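Long-range contact in replication protein A (Methanococcus maripaludis, PDB 3E0E), which probably binds DNA, this chain being a single OB-fold nucleic acid binding domain cut from the longer protein: residues K66-V72 against I90-S96. Numbering follows the deposited sequence.
Sequences KGDIAEV and IGIIEKS
Asp-68 reaches across to Ser-96, near the end of the chain. Its CB lies 4.2 Å from Glu-94 O. CG sits beside the backbone N (chi1 -74°), which brings OD1 up to Ser-96 N at 2.6 Å. The N-H comes in nearly along the C-O axis of OD1, a short bond with an N-H...O angle of 161°. OD1 also touches Lys-95 CA. OD2 meets Ile-92 CD1 at 4.1 Å and accepts a bond from Lys-65 N, so both carboxylate oxygens are used. With an alanine here, Ser-96 N and Lys-65 N would probably lose their acceptor, and the C-terminal tail would be freer to move. Beyond it, strands 69-72 and 90-92 pair antiparallel. Ile-69 O accepts from both Ile-93 N (2.7 Å) and Glu-94 N (3.2 Å), a classic beta bulge at the corner of the chain. Ile-93 CD1 then lies against Glu-71 CB at 3.6 Å. On the other face, Ile-90 CD1 packs beside Val-72 CG2 and Ala-70 CB. Ile-90 also touches Leu-42 and, in a loop, Phe-62; Val-72 touches Leu-44. Strand 69-72 also pairs with strand 12-29. The contact thus adds strand 90-92 alongside strand 69-72 by backbone bonds, and one buried carboxylate ties down the tail.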
loop_
_atom_site.group_PDB
_atom_site.type_symbol
_atom_site.label_atom_id
_atom_site.label_comp_id
_atom_site.label_asym_id
_atom_site.label_seq_id
_atom_site.Cartn_x
_atom_site.Cartn_y
_atom_site.Cartn_z
ATOM N N LYS A 66 11.818 2.710 -0.610
ATOM C CA LYS A 66 12.004 1.278 -0.437
ATOM C C LYS A 66 12.692 1.084 0.904
ATOM O O LYS A 66 13.629 1.806 1.240
ATOM C CB LYS A 66 12.873 0.706 -1.556
ATOM C CG LYS A 66 13.296 -0.741 -1.332
ATOM C CD LYS A 66 14.127 -1.260 -2.493
ATOM C CE LYS A 66 14.683 -2.647 -2.199
ATOM N NZ LYS A 66 13.618 -3.635 -1.854
ATOM N N GLY A 67 12.218 0.113 1.673
ATOM C CA GLY A 67 12.802 -0.137 2.976
ATOM C C GLY A 67 11.976 0.454 4.102
ATOM O O GLY A 67 12.079 0.014 5.254
ATOM N N ASP A 68 11.161 1.458 3.787
ATOM C CA ASP A 68 10.313 2.071 4.805
ATOM C C ASP A 68 9.295 1.053 5.289
ATOM O O ASP A 68 8.832 0.206 4.519
ATOM C CB ASP A 68 9.525 3.268 4.254
ATOM C CG ASP A 68 10.377 4.499 4.039
ATOM O OD1 ASP A 68 11.495 4.568 4.591
ATOM O OD2 ASP A 68 9.907 5.414 3.326
ATOM N N ILE A 69 8.952 1.141 6.570
ATOM C CA ILE A 69 7.937 0.271 7.141
ATOM C C ILE A 69 6.752 1.212 7.305
ATOM O O ILE A 69 6.822 2.210 8.024
ATOM C CB ILE A 69 8.369 -0.306 8.498
ATOM C CG1 ILE A 69 9.675 -1.085 8.321
ATOM C CG2 ILE A 69 7.279 -1.227 9.036
ATOM C CD1 ILE A 69 10.209 -1.707 9.580
ATOM N N ALA A 70 5.664 0.900 6.615
ATOM C CA ALA A 70 4.506 1.766 6.647
ATOM C C ALA A 70 3.240 1.154 7.209
ATOM O O ALA A 70 3.039 -0.061 7.156
ATOM C CB ALA A 70 4.238 2.288 5.236
ATOM N N GLU A 71 2.395 2.024 7.756
ATOM C CA GLU A 71 1.100 1.627 8.280
ATOM C C GLU A 71 0.168 1.967 7.132
ATOM O O GLU A 71 -0.043 3.136 6.820
ATOM C CB GLU A 71 0.730 2.453 9.508
ATOM C CG GLU A 71 -0.530 1.955 10.189
ATOM C CD GLU A 71 -0.817 2.680 11.486
ATOM O OE1 GLU A 71 -1.717 2.233 12.227
ATOM O OE2 GLU A 71 -0.143 3.694 11.764
ATOM N N VAL A 72 -0.374 0.936 6.497
ATOM C CA VAL A 72 -1.252 1.115 5.352
ATOM C C VAL A 72 -2.670 0.669 5.658
ATOM O O VAL A 72 -2.897 -0.491 5.973
ATOM C CB VAL A 72 -0.744 0.293 4.145
ATOM C CG1 VAL A 72 -1.644 0.515 2.957
ATOM C CG2 VAL A 72 0.693 0.675 3.812
ATOM N N ILE A 90 -1.946 6.242 4.617
ATOM C CA ILE A 90 -0.616 5.671 4.785
ATOM C C ILE A 90 0.248 6.577 5.660
ATOM O O ILE A 90 0.167 7.807 5.585
ATOM C CB ILE A 90 0.078 5.436 3.411
ATOM C CG1 ILE A 90 1.456 4.800 3.626
ATOM C CG2 ILE A 90 0.171 6.744 2.628
ATOM C CD1 ILE A 90 2.082 4.263 2.343
ATOM N N GLY A 91 1.051 5.951 6.513
ATOM C CA GLY A 91 1.939 6.687 7.391
ATOM C C GLY A 91 3.201 5.875 7.543
ATOM O O GLY A 91 3.175 4.658 7.386
ATOM N N ILE A 92 4.314 6.530 7.844
ATOM C CA ILE A 92 5.572 5.817 8.007
ATOM C C ILE A 92 5.818 5.466 9.471
ATOM O O ILE A 92 5.864 6.342 10.336
ATOM C CB ILE A 92 6.751 6.664 7.486
ATOM C CG1 ILE A 92 6.538 6.990 6.008
ATOM C CG2 ILE A 92 8.058 5.918 7.686
ATOM C CD1 ILE A 92 7.536 7.961 5.448
ATOM N N ILE A 93 5.970 4.175 9.739
ATOM C CA ILE A 93 6.228 3.697 11.088
ATOM C C ILE A 93 7.715 3.846 11.388
ATOM O O ILE A 93 8.107 4.451 12.385
ATOM C CB ILE A 93 5.849 2.211 11.227
ATOM C CG1 ILE A 93 4.358 2.026 10.935
ATOM C CG2 ILE A 93 6.245 1.696 12.603
ATOM C CD1 ILE A 93 3.442 2.871 11.776
ATOM N N GLU A 94 8.534 3.298 10.501
ATOM C CA GLU A 94 9.980 3.348 10.648
ATOM C C GLU A 94 10.606 3.592 9.283
ATOM O O GLU A 94 10.362 2.846 8.333
ATOM C CB GLU A 94 10.482 2.029 11.237
ATOM C CG GLU A 94 11.983 1.936 11.430
ATOM C CD GLU A 94 12.384 0.660 12.138
ATOM O OE1 GLU A 94 12.225 0.584 13.376
ATOM O OE2 GLU A 94 12.840 -0.276 11.452
ATOM N N LYS A 95 11.408 4.644 9.178
ATOM C CA LYS A 95 12.050 4.959 7.912
ATOM C C LYS A 95 13.133 3.947 7.578
ATOM O O LYS A 95 13.782 3.394 8.467
ATOM C CB LYS A 95 12.644 6.367 7.948
ATOM C CG LYS A 95 11.602 7.472 7.901
ATOM C CD LYS A 95 12.236 8.827 7.622
ATOM C CE LYS A 95 13.067 9.318 8.796
ATOM N NZ LYS A 95 12.224 9.617 9.985
ATOM N N SER A 96 13.319 3.710 6.284
ATOM C CA SER A 96 14.314 2.761 5.804
ATOM C C SER A 96 15.664 2.957 6.480
ATOM O O SER A 96 16.337 1.992 6.836
ATOM C CB SER A 96 14.486 2.905 4.293
ATOM O OG SER A 96 15.577 2.127 3.835
#